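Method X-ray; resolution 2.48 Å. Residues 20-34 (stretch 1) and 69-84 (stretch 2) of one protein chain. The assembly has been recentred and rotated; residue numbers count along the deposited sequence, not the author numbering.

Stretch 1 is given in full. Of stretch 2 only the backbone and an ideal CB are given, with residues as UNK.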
ATOM      1  N   TYR A  20      12.767 -14.810  -3.546  1.00 71.93           N
ATOM      2  CA  TYR A  20      14.091 -15.416  -3.668  1.00 68.70           C
ATOM      3  C   TYR A  20      13.970 -16.810  -4.245  1.00 65.17           C
ATOM      4  O   TYR A  20      14.641 -17.149  -5.210  1.00 66.17           O
ATOM      5  CB  TYR A  20      14.837 -15.460  -2.320  1.00 67.91           C
ATOM      6  CG  TYR A  20      16.312 -15.813  -2.470  1.00 70.73           C
ATOM      7  CD1 TYR A  20      17.107 -15.167  -3.418  1.00 74.10           C
ATOM      8  CD2 TYR A  20      16.920 -16.784  -1.671  1.00 72.28           C
ATOM      9  CE1 TYR A  20      18.452 -15.473  -3.571  1.00 74.29           C
ATOM     10  CE2 TYR A  20      18.273 -17.097  -1.821  1.00 72.03           C
ATOM     11  CZ  TYR A  20      19.034 -16.431  -2.776  1.00 73.53           C
ATOM     12  OH  TYR A  20      20.375 -16.706  -2.963  1.00 77.70           O
ATOM     13  N   LEU A  21      13.078 -17.598  -3.661  1.00 64.47           N
ATOM     14  CA  LEU A  21      12.901 -18.990  -4.050  1.00 64.08           C
ATOM     15  C   LEU A  21      12.381 -19.125  -5.477  1.00 62.84           C
ATOM     16  O   LEU A  21      12.721 -20.076  -6.179  1.00 63.30           O
ATOM     17  CB  LEU A  21      11.954 -19.674  -3.071  1.00 65.47           C
ATOM     18  CG  LEU A  21      11.801 -21.187  -3.247  1.00 70.81           C
ATOM     19  CD1 LEU A  21      11.968 -21.930  -1.923  1.00 70.67           C
ATOM     20  CD2 LEU A  21      10.467 -21.519  -3.900  1.00 70.66           C
ATOM     21  N   ALA A  22      11.568 -18.162  -5.897  1.00 62.30           N
ATOM     22  CA  ALA A  22      11.026 -18.137  -7.251  1.00 63.95           C
ATOM     23  C   ALA A  22      12.098 -17.858  -8.293  1.00 62.22           C
ATOM     24  O   ALA A  22      11.982 -18.289  -9.441  1.00 58.55           O
ATOM     25  CB  ALA A  22       9.928 -17.092  -7.353  1.00 66.57           C
ATOM     26  N   VAL A  23      13.120 -17.113  -7.885  1.00 61.89           N
ATOM     27  CA  VAL A  23      14.264 -16.817  -8.736  1.00 62.71           C
ATOM     28  C   VAL A  23      15.131 -18.043  -8.893  1.00 60.17           C
ATOM     29  O   VAL A  23      15.642 -18.322  -9.971  1.00 63.02           O
ATOM     30  CB  VAL A  23      15.129 -15.709  -8.115  1.00 66.90           C
ATOM     31  CG1 VAL A  23      16.493 -15.616  -8.799  1.00 68.84           C
ATOM     32  CG2 VAL A  23      14.384 -14.387  -8.174  1.00 66.35           C
ATOM     33  N   LEU A  24      15.324 -18.750  -7.792  1.00 60.32           N
ATOM     34  CA  LEU A  24      16.086 -19.966  -7.812  1.00 60.33           C
ATOM     35  C   LEU A  24      15.363 -20.914  -8.742  1.00 63.50           C
ATOM     36  O   LEU A  24      15.966 -21.466  -9.657  1.00 68.65           O
ATOM     37  CB  LEU A  24      16.190 -20.557  -6.410  1.00 63.48           C
ATOM     38  CG  LEU A  24      16.861 -19.666  -5.355  1.00 65.16           C
ATOM     39  CD1 LEU A  24      16.750 -20.291  -3.969  1.00 63.41           C
ATOM     40  CD2 LEU A  24      18.315 -19.382  -5.712  1.00 64.80           C
ATOM     41  N   ALA A  25      14.057 -21.074  -8.540  1.00 63.75           N
ATOM     42  CA  ALA A  25      13.275 -21.975  -9.380  1.00 61.79           C
ATOM     43  C   ALA A  25      13.434 -21.585 -10.834  1.00 63.30           C
ATOM     44  O   ALA A  25      13.677 -22.428 -11.689  1.00 63.33           O
ATOM     45  CB  ALA A  25      11.809 -21.956  -8.989  1.00 60.31           C
ATOM     46  N   MET A  26      13.308 -20.296 -11.108  1.00 68.70           N
ATOM     47  CA  MET A  26      13.472 -19.808 -12.469  1.00 72.26           C
ATOM     48  C   MET A  26      14.835 -20.224 -13.041  1.00 72.09           C
ATOM     49  O   MET A  26      14.900 -20.762 -14.147  1.00 68.58           O
ATOM     50  CB  MET A  26      13.276 -18.290 -12.522  1.00 74.21           C
ATOM     51  CG  MET A  26      11.812 -17.869 -12.458  1.00 74.83           C
ATOM     52  SD  MET A  26      11.583 -16.105 -12.165  1.00 76.26           S
ATOM     53  CE  MET A  26      12.525 -15.460 -13.548  1.00 81.23           C
ATOM     54  N   GLU A  27      15.906 -20.007 -12.278  1.00 72.76           N
ATOM     55  CA  GLU A  27      17.247 -20.415 -12.700  1.00 74.54           C
ATOM     56  C   GLU A  27      17.289 -21.891 -13.091  1.00 76.58           C
ATOM     57  O   GLU A  27      17.735 -22.230 -14.190  1.00 76.49           O
ATOM     58  CB  GLU A  27      18.271 -20.151 -11.597  1.00 74.68           C
ATOM     59  CG  GLU A  27      18.611 -18.684 -11.408  1.00 75.37           C
ATOM     60  CD  GLU A  27      19.586 -18.457 -10.268  1.00 75.86           C
ATOM     61  OE1 GLU A  27      19.945 -19.445  -9.593  1.00 75.64           O
ATOM     62  OE2 GLU A  27      19.992 -17.294 -10.045  1.00 72.69           O
ATOM     63  N   ARG A  28      16.818 -22.761 -12.197  1.00 80.67           N
ATOM     64  CA  ARG A  28      16.824 -24.214 -12.456  1.00 83.82           C
ATOM     65  C   ARG A  28      16.042 -24.602 -13.711  1.00 79.37           C
ATOM     66  O   ARG A  28      16.513 -25.398 -14.518  1.00 82.67           O
ATOM     67  CB  ARG A  28      16.313 -25.022 -11.250  1.00 87.27           C
ATOM     68  CG  ARG A  28      17.371 -25.944 -10.656  1.00 93.48           C
ATOM     69  CD  ARG A  28      16.792 -26.990  -9.705  1.00 98.98           C
ATOM     70  NE  ARG A  28      17.247 -28.353 -10.016  1.00100.86           N
ATOM     71  CZ  ARG A  28      17.054 -29.421  -9.239  1.00101.19           C
ATOM     72  NH1 ARG A  28      16.423 -29.310  -8.072  1.00103.36           N
ATOM     73  NH2 ARG A  28      17.503 -30.610  -9.628  1.00 98.85           N
ATOM     74  N   VAL A  29      14.851 -24.043 -13.866  1.00 71.72           N
ATOM     75  CA  VAL A  29      14.048 -24.289 -15.054  1.00 69.86           C
ATOM     76  C   VAL A  29      14.794 -23.862 -16.309  1.00 71.97           C
ATOM     77  O   VAL A  29      14.788 -24.567 -17.321  1.00 73.32           O
ATOM     78  CB  VAL A  29      12.719 -23.517 -14.987  1.00 69.96           C
ATOM     79  CG1 VAL A  29      12.059 -23.428 -16.360  1.00 71.99           C
ATOM     80  CG2 VAL A  29      11.785 -24.173 -13.979  1.00 70.74           C
ATOM     81  N   GLU A  30      15.433 -22.700 -16.236  1.00 74.21           N
ATOM     82  CA  GLU A  30      16.106 -22.137 -17.394  1.00 78.78           C
ATOM     83  C   GLU A  30      17.199 -23.085 -17.875  1.00 79.35           C
ATOM     84  O   GLU A  30      17.480 -23.156 -19.070  1.00 81.01           O
ATOM     85  CB  GLU A  30      16.700 -20.757 -17.074  1.00 83.60           C
ATOM     86  CG  GLU A  30      16.630 -19.746 -18.219  1.00 88.25           C
ATOM     87  CD  GLU A  30      15.677 -18.590 -17.945  1.00 89.27           C
ATOM     88  OE1 GLU A  30      15.853 -17.897 -16.914  1.00 91.84           O
ATOM     89  OE2 GLU A  30      14.766 -18.359 -18.769  1.00 88.77           O
ATOM     90  N   ARG A  31      17.789 -23.821 -16.935  1.00 80.25           N
ATOM     91  CA  ARG A  31      18.934 -24.671 -17.222  1.00 83.83           C
ATOM     92  C   ARG A  31      18.553 -26.125 -17.499  1.00 83.87           C
ATOM     93  O   ARG A  31      19.209 -26.792 -18.295  1.00 81.92           O
ATOM     94  CB  ARG A  31      19.958 -24.587 -16.085  1.00 86.63           C
ATOM     95  CG  ARG A  31      19.799 -25.610 -14.967  1.00 89.87           C
ATOM     96  CD  ARG A  31      21.069 -25.677 -14.140  1.00 94.98           C
ATOM     97  NE  ARG A  31      21.315 -24.415 -13.447  1.00 99.44           N
ATOM     98  CZ  ARG A  31      21.180 -24.218 -12.136  1.00104.00           C
ATOM     99  NH1 ARG A  31      20.812 -25.207 -11.323  1.00102.97           N
ATOM    100  NH2 ARG A  31      21.427 -23.013 -11.627  1.00107.36           N
ATOM    101  N   GLU A  32      17.511 -26.623 -16.839  1.00 85.99           N
ATOM    102  CA  GLU A  32      17.042 -27.984 -17.098  1.00 87.60           C
ATOM    103  C   GLU A  32      16.002 -28.033 -18.224  1.00 90.09           C
ATOM    104  O   GLU A  32      16.172 -28.790 -19.178  1.00 96.12           O
ATOM    105  CB  GLU A  32      16.498 -28.650 -15.822  1.00 87.25           C
ATOM    106  CG  GLU A  32      17.564 -28.896 -14.755  1.00 88.24           C
ATOM    107  CD  GLU A  32      17.348 -30.169 -13.949  1.00 89.44           C
ATOM    108  OE1 GLU A  32      17.430 -30.105 -12.699  1.00 87.26           O
ATOM    109  OE2 GLU A  32      17.110 -31.238 -14.561  1.00 90.12           O
ATOM    110  N   LEU A  33      14.949 -27.219 -18.139  1.00 87.54           N
ATOM    111  CA  LEU A  33      13.748 -27.466 -18.950  1.00 85.00           C
ATOM    112  C   LEU A  33      13.496 -26.545 -20.140  1.00 84.24           C
ATOM    113  O   LEU A  33      13.059 -27.012 -21.198  1.00 83.11           O
ATOM    114  CB  LEU A  33      12.514 -27.478 -18.047  1.00 82.79           C
ATOM    115  CG  LEU A  33      12.495 -28.591 -17.002  1.00 81.96           C
ATOM    116  CD1 LEU A  33      11.199 -28.535 -16.216  1.00 81.56           C
ATOM    117  CD2 LEU A  33      12.654 -29.959 -17.652  1.00 84.11           C
ATOM    118  N   GLY A  34      13.737 -25.253 -19.980  1.00 83.55           N
ATOM    119  CA  GLY A  34      13.389 -24.322 -21.041  1.00 86.56           C
ATOM    120  C   GLY A  34      13.720 -22.885 -20.735  1.00 87.81           C
ATOM    121  O   GLY A  34      14.671 -22.610 -20.010  1.00 92.54           O
ATOM    122  N   UNK A  69       5.052 -32.509 -16.399  1.00 79.00           N
ATOM    123  CA  UNK A  69       5.383 -33.349 -15.240  1.00 75.84           C
ATOM    124  C   UNK A  69       6.794 -33.131 -14.720  1.00 74.63           C
ATOM    125  O   UNK A  69       7.060 -33.283 -13.526  1.00 74.60           O
ATOM    126  CB  UNK A  69       5.207 -34.825 -15.602  1.00 75.84           C
ATOM    127  N   UNK A  70       7.694 -32.759 -15.627  1.00 74.52           N
ATOM    128  CA  UNK A  70       9.090 -32.493 -15.294  1.00 73.81           C
ATOM    129  C   UNK A  70       9.207 -31.147 -14.594  1.00 72.03           C
ATOM    130  O   UNK A  70       9.951 -30.997 -13.627  1.00 70.37           O
ATOM    131  CB  UNK A  70       9.965 -32.523 -16.549  1.00 73.81           C
ATOM    132  N   UNK A  71       8.460 -30.173 -15.106  1.00 69.54           N
ATOM    133  CA  UNK A  71       8.365 -28.838 -14.508  1.00 69.37           C
ATOM    134  C   UNK A  71       8.006 -28.896 -13.016  1.00 66.55           C
ATOM    135  O   UNK A  71       8.662 -28.276 -12.172  1.00 64.14           O
ATOM    136  CB  UNK A  71       7.323 -28.005 -15.258  1.00 69.37           C
ATOM    137  N   UNK A  72       6.956 -29.650 -12.712  1.00 64.54           N
ATOM    138  CA  UNK A  72       6.498 -29.848 -11.345  1.00 65.50           C
ATOM    139  C   UNK A  72       7.658 -30.321 -10.495  1.00 68.48           C
ATOM    140  O   UNK A  72       7.971 -29.731  -9.461  1.00 69.93           O
ATOM    141  CB  UNK A  72       5.341 -30.848 -11.289  1.00 65.50           C
ATOM    142  N   UNK A  73       8.280 -31.403 -10.964  1.00 72.57           N
ATOM    143  CA  UNK A  73       9.394 -32.052 -10.288  1.00 75.99           C
ATOM    144  C   UNK A  73      10.513 -31.061 -10.013  1.00 72.33           C
ATOM    145  O   UNK A  73      11.043 -31.009  -8.907  1.00 75.99           O
ATOM    146  CB  UNK A  73       9.918 -33.223 -11.122  1.00 75.99           C
ATOM    147  N   UNK A  74      10.871 -30.276 -11.025  1.00 66.81           N
ATOM    148  CA  UNK A  74      11.955 -29.318 -10.881  1.00 66.10           C
ATOM    149  C   UNK A  74      11.641 -28.350  -9.755  1.00 67.85           C
ATOM    150  O   UNK A  74      12.428 -28.191  -8.822  1.00 67.15           O
ATOM    151  CB  UNK A  74      12.192 -28.562 -12.190  1.00 66.10           C
ATOM    152  N   UNK A  75      10.479 -27.713  -9.851  1.00 69.91           N
ATOM    153  CA  UNK A  75      10.028 -26.766  -8.834  1.00 68.97           C
ATOM    154  C   UNK A  75       9.918 -27.455  -7.484  1.00 67.14           C
ATOM    155  O   UNK A  75      10.326 -26.905  -6.458  1.00 66.73           O
ATOM    156  CB  UNK A  75       8.684 -26.148  -9.226  1.00 68.97           C
ATOM    157  N   UNK A  76       9.375 -28.664  -7.492  1.00 65.02           N
ATOM    158  CA  UNK A  76       9.225 -29.432  -6.267  1.00 65.64           C
ATOM    159  C   UNK A  76      10.532 -29.557  -5.493  1.00 64.91           C
ATOM    160  O   UNK A  76      10.578 -29.353  -4.283  1.00 63.46           O
ATOM    161  CB  UNK A  76       8.681 -30.825  -6.591  1.00 65.64           C
ATOM    162  N   UNK A  77      11.590 -29.883  -6.219  1.00 66.94           N
ATOM    163  CA  UNK A  77      12.896 -30.132  -5.633  1.00 69.38           C
ATOM    164  C   UNK A  77      13.528 -28.848  -5.126  1.00 68.04           C
ATOM    165  O   UNK A  77      14.190 -28.840  -4.085  1.00 66.95           O
ATOM    166  CB  UNK A  77      13.817 -30.804  -6.653  1.00 69.38           C
ATOM    167  N   UNK A  78      13.315 -27.770  -5.876  1.00 66.18           N
ATOM    168  CA  UNK A  78      13.728 -26.429  -5.462  1.00 67.57           C
ATOM    169  C   UNK A  78      13.138 -26.089  -4.101  1.00 69.37           C
ATOM    170  O   UNK A  78      13.807 -25.508  -3.240  1.00 68.02           O
ATOM    171  CB  UNK A  78      13.303 -25.388  -6.499  1.00 67.57           C
ATOM    172  N   UNK A  79      11.871 -26.449  -3.924  1.00 71.57           N
ATOM    173  CA  UNK A  79      11.164 -26.164  -2.687  1.00 74.02           C
ATOM    174  C   UNK A  79      11.750 -26.989  -1.553  1.00 75.46           C
ATOM    175  O   UNK A  79      12.062 -26.456  -0.491  1.00 77.23           O
ATOM    176  CB  UNK A  79       9.668 -26.445  -2.840  1.00 74.02           C
ATOM    177  N   UNK A  80      11.903 -28.288  -1.783  1.00 75.47           N
ATOM    178  CA  UNK A  80      12.383 -29.172  -0.731  1.00 76.78           C
ATOM    179  C   UNK A  80      13.744 -28.697  -0.247  1.00 75.60           C
ATOM    180  O   UNK A  80      14.000 -28.650   0.959  1.00 78.64           O
ATOM    181  CB  UNK A  80      12.460 -30.618  -1.225  1.00 76.78           C
ATOM    182  N   UNK A  81      14.598 -28.319  -1.193  1.00 73.78           N
ATOM    183  CA  UNK A  81      15.966 -27.932  -0.884  1.00 78.08           C
ATOM    184  C   UNK A  81      16.079 -26.576  -0.190  1.00 75.26           C
ATOM    185  O   UNK A  81      16.887 -26.428   0.724  1.00 72.24           O
ATOM    186  CB  UNK A  81      16.791 -27.912  -2.172  1.00 78.08           C
ATOM    187  N   UNK A  82      15.284 -25.598  -0.621  1.00 76.12           N
ATOM    188  CA  UNK A  82      15.492 -24.204  -0.208  1.00 77.88           C
ATOM    189  C   UNK A  82      14.470 -23.650   0.789  1.00 79.68           C
ATOM    190  O   UNK A  82      14.830 -22.858   1.668  1.00 78.42           O
ATOM    191  CB  UNK A  82      15.486 -23.314  -1.453  1.00 77.88           C
ATOM    192  N   UNK A  83      13.209 -24.057   0.662  1.00 80.88           N
ATOM    193  CA  UNK A  83      12.171 -23.622   1.601  1.00 85.34           C
ATOM    194  C   UNK A  83      12.408 -24.216   2.980  1.00 88.76           C
ATOM    195  O   UNK A  83      12.833 -25.370   3.099  1.00 89.93           O
ATOM    196  CB  UNK A  83      10.783 -24.016   1.091  1.00 85.34           C
ATOM    197  N   UNK A  84      12.135 -23.430   4.017  1.00 95.20           N
ATOM    198  CA  UNK A  84      12.220 -23.933   5.387  1.00102.98           C
ATOM    199  C   UNK A  84      10.890 -24.546   5.771  1.00 99.55           C
ATOM    200  O   UNK A  84       9.997 -23.883   6.297  1.00100.28           O
ATOM    201  CB  UNK A  84      12.605 -22.821   6.365  1.00102.98           C
TER

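The two helices run roughly antiparallel, at 137° between their directions, with axes 9.5 Å apart at closest approach.

Position 69 is out of reach of stretch 1, so almost any residue would fit; it is Gly-69. At 70 the ideal CB lies 3.9 Å from Leu-33 CD2, beside a residue that offers only methyls; an apolar side chain or the aliphatic part of a long polar one would suit. It is Glu-70, whose OE1 comes to 3.6 Å from Leu-33 CD2 without a polar partner in stretch 1.

Position 71 points sideways, yet Leu-33 CD1 lies 4.0 Å from its ideal CB and Val-29 is within reach of a longer chain, favouring a branched apolar residue. Leu-71 places CD2 3.7 Å from Val-29 CG2, while its CA lies 3.3 Å from Leu-33 CD1. At 72, pointing away, and 73, pointing sideways, stretch 1 sets no limit and many helix-compatible residues would do; they are Val-72 and Asp-73.

At 74 the bond points toward Leu-33 and Val-29, with the Arg-28 chain alongside; a compact apolar residue suits. Val-74 spreads its two methyls, CG2 3.5 Å from Leu-33 CD1 and CG1 4.0 Å from Val-29 CG2. Position 75 points sideways and tolerates several apolar residues; it is Val-75. Position 76 points away, open to polar or apolar chains, and is Asn-76.

At 77 the ideal CB is 3.3 Å from Arg-28 NH1. The guanidinium invites an acid, although a neutral acceptor could also serve. Glu-77 forms a salt bridge, OE1 to Arg-28 NH2 at 3.1 Å; the same nitrogen pairs with Glu-32 OE1 at 3.1 Å, so one arginine links both carboxylates.

Position 78 faces a hollow between Leu-21, Leu-24, Ala-25 and Arg-28, where the small side chain of Ala-25 leaves room for a modest apolar knob. Val-78 fills it, with CG1 4.0 Å from Ala-25 CB and CG2 3.7 Å from Arg-28 CD.

Position 79 points sideways near Leu-21 CD2, which suits an apolar chain; Ile-79 CG1 approaches that atom to 4.2 Å. Position 80, sideways, is unrestricted and is Ile-80; 81, toward but without a close neighbour, would take a long polar chain and is Glu-81.

At 82, methyls of Leu-21 and Leu-24 lie near the CB, suiting an aliphatic or a flat ring. His-82 receives Leu-24 CD1 over one ring face, 3.7 Å from the ring centroid, a CH-pi contact. Position 83 leaves helical angles beside Leu-21 CD1, suiting a small apolar residue; Ala-83 CB packs 3.9 Å from it. Position 84, out of reach, accepts many residues and is Met-84.

Stretch 2 69-84: GELVDVVNEVIIEHAM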
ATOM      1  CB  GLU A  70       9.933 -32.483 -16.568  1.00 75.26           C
ATOM      2  CG  GLU A  70       9.797 -33.750 -17.402  1.00 79.79           C
ATOM      3  CD  GLU A  70      10.667 -33.750 -18.649  1.00 82.25           C
ATOM      4  OE1 GLU A  70      10.871 -32.665 -19.247  1.00 82.49           O
ATOM      5  OE2 GLU A  70      11.135 -34.845 -19.038  1.00 80.95           O
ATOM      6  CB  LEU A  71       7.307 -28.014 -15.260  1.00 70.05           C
ATOM      7  CG  LEU A  71       7.566 -26.534 -15.565  1.00 70.55           C
ATOM      8  CD1 LEU A  71       6.236 -25.792 -15.612  1.00 68.33           C
ATOM      9  CD2 LEU A  71       8.517 -25.867 -14.578  1.00 69.50           C
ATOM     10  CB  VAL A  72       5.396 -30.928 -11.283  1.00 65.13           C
ATOM     11  CG1 VAL A  72       4.976 -31.186  -9.845  1.00 67.39           C
ATOM     12  CG2 VAL A  72       4.186 -30.527 -12.112  1.00 64.91           C
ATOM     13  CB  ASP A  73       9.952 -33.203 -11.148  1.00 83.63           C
ATOM     14  CG  ASP A  73       9.033 -34.435 -11.195  1.00 89.53           C
ATOM     15  OD1 ASP A  73       8.140 -34.584 -10.325  1.00 89.82           O
ATOM     16  OD2 ASP A  73       9.227 -35.274 -12.109  1.00 92.87           O
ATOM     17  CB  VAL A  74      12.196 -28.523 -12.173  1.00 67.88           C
ATOM     18  CG1 VAL A  74      13.104 -27.330 -11.903  1.00 69.72           C
ATOM     19  CG2 VAL A  74      12.819 -29.415 -13.235  1.00 66.69           C
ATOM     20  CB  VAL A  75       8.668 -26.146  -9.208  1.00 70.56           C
ATOM     21  CG1 VAL A  75       8.097 -25.337  -8.049  1.00 71.37           C
ATOM     22  CG2 VAL A  75       8.822 -25.262 -10.436  1.00 71.61           C
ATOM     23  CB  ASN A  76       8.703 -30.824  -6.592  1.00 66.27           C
ATOM     24  CG  ASN A  76       8.474 -31.651  -5.353  1.00 68.62           C
ATOM     25  OD1 ASN A  76       7.977 -31.151  -4.350  1.00 69.60           O
ATOM     26  ND2 ASN A  76       8.840 -32.920  -5.410  1.00 71.67           N
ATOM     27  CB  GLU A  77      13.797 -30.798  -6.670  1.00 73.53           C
ATOM     28  CG  GLU A  77      13.339 -32.208  -7.023  1.00 79.98           C
ATOM     29  CD  GLU A  77      13.932 -32.754  -8.314  1.00 84.90           C
ATOM     30  OE1 GLU A  77      14.901 -32.165  -8.857  1.00 78.90           O
ATOM     31  OE2 GLU A  77      13.411 -33.792  -8.789  1.00 87.82           O
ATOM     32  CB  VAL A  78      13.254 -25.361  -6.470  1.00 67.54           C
ATOM     33  CG1 VAL A  78      13.505 -23.953  -5.936  1.00 68.91           C
ATOM     34  CG2 VAL A  78      13.950 -25.551  -7.812  1.00 66.72           C
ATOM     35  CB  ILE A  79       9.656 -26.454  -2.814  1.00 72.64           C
ATOM     36  CG1 ILE A  79       9.020 -25.483  -3.812  1.00 73.11           C
ATOM     37  CG2 ILE A  79       8.973 -26.328  -1.460  1.00 73.14           C
ATOM     38  CD1 ILE A  79       7.653 -25.908  -4.308  1.00 73.40           C
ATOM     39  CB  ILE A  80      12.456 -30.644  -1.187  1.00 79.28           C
ATOM     40  CG1 ILE A  80      11.045 -31.167  -1.497  1.00 80.98           C
ATOM     41  CG2 ILE A  80      13.093 -31.506  -0.101  1.00 81.70           C
ATOM     42  CD1 ILE A  80      10.979 -32.606  -1.977  1.00 80.61           C
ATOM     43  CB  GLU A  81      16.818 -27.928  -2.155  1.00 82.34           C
ATOM     44  CG  GLU A  81      18.225 -27.379  -1.951  1.00 88.12           C
ATOM     45  CD  GLU A  81      19.094 -27.489  -3.192  1.00 94.75           C
ATOM     46  OE1 GLU A  81      20.278 -27.074  -3.127  1.00 97.96           O
ATOM     47  OE2 GLU A  81      18.597 -27.980  -4.234  1.00 97.22           O
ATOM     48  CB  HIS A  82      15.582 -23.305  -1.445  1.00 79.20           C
ATOM     49  CG  HIS A  82      16.846 -23.492  -2.232  1.00 79.19           C
ATOM     50  ND1 HIS A  82      18.063 -22.996  -1.809  1.00 80.84           N
ATOM     51  CD2 HIS A  82      17.083 -24.121  -3.407  1.00 79.32           C
ATOM     52  CE1 HIS A  82      18.994 -23.311  -2.694  1.00 83.02           C
ATOM     53  NE2 HIS A  82      18.426 -23.992  -3.675  1.00 82.02           N
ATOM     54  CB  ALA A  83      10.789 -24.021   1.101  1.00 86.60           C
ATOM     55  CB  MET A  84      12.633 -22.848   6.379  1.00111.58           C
ATOM     56  CG  MET A  84      14.136 -22.786   6.586  1.00120.78           C
ATOM     57  SD  MET A  84      14.974 -22.004   5.198  1.00132.98           S
ATOM     58  CE  MET A  84      14.697 -20.288   5.626  1.00129.38           C
TER
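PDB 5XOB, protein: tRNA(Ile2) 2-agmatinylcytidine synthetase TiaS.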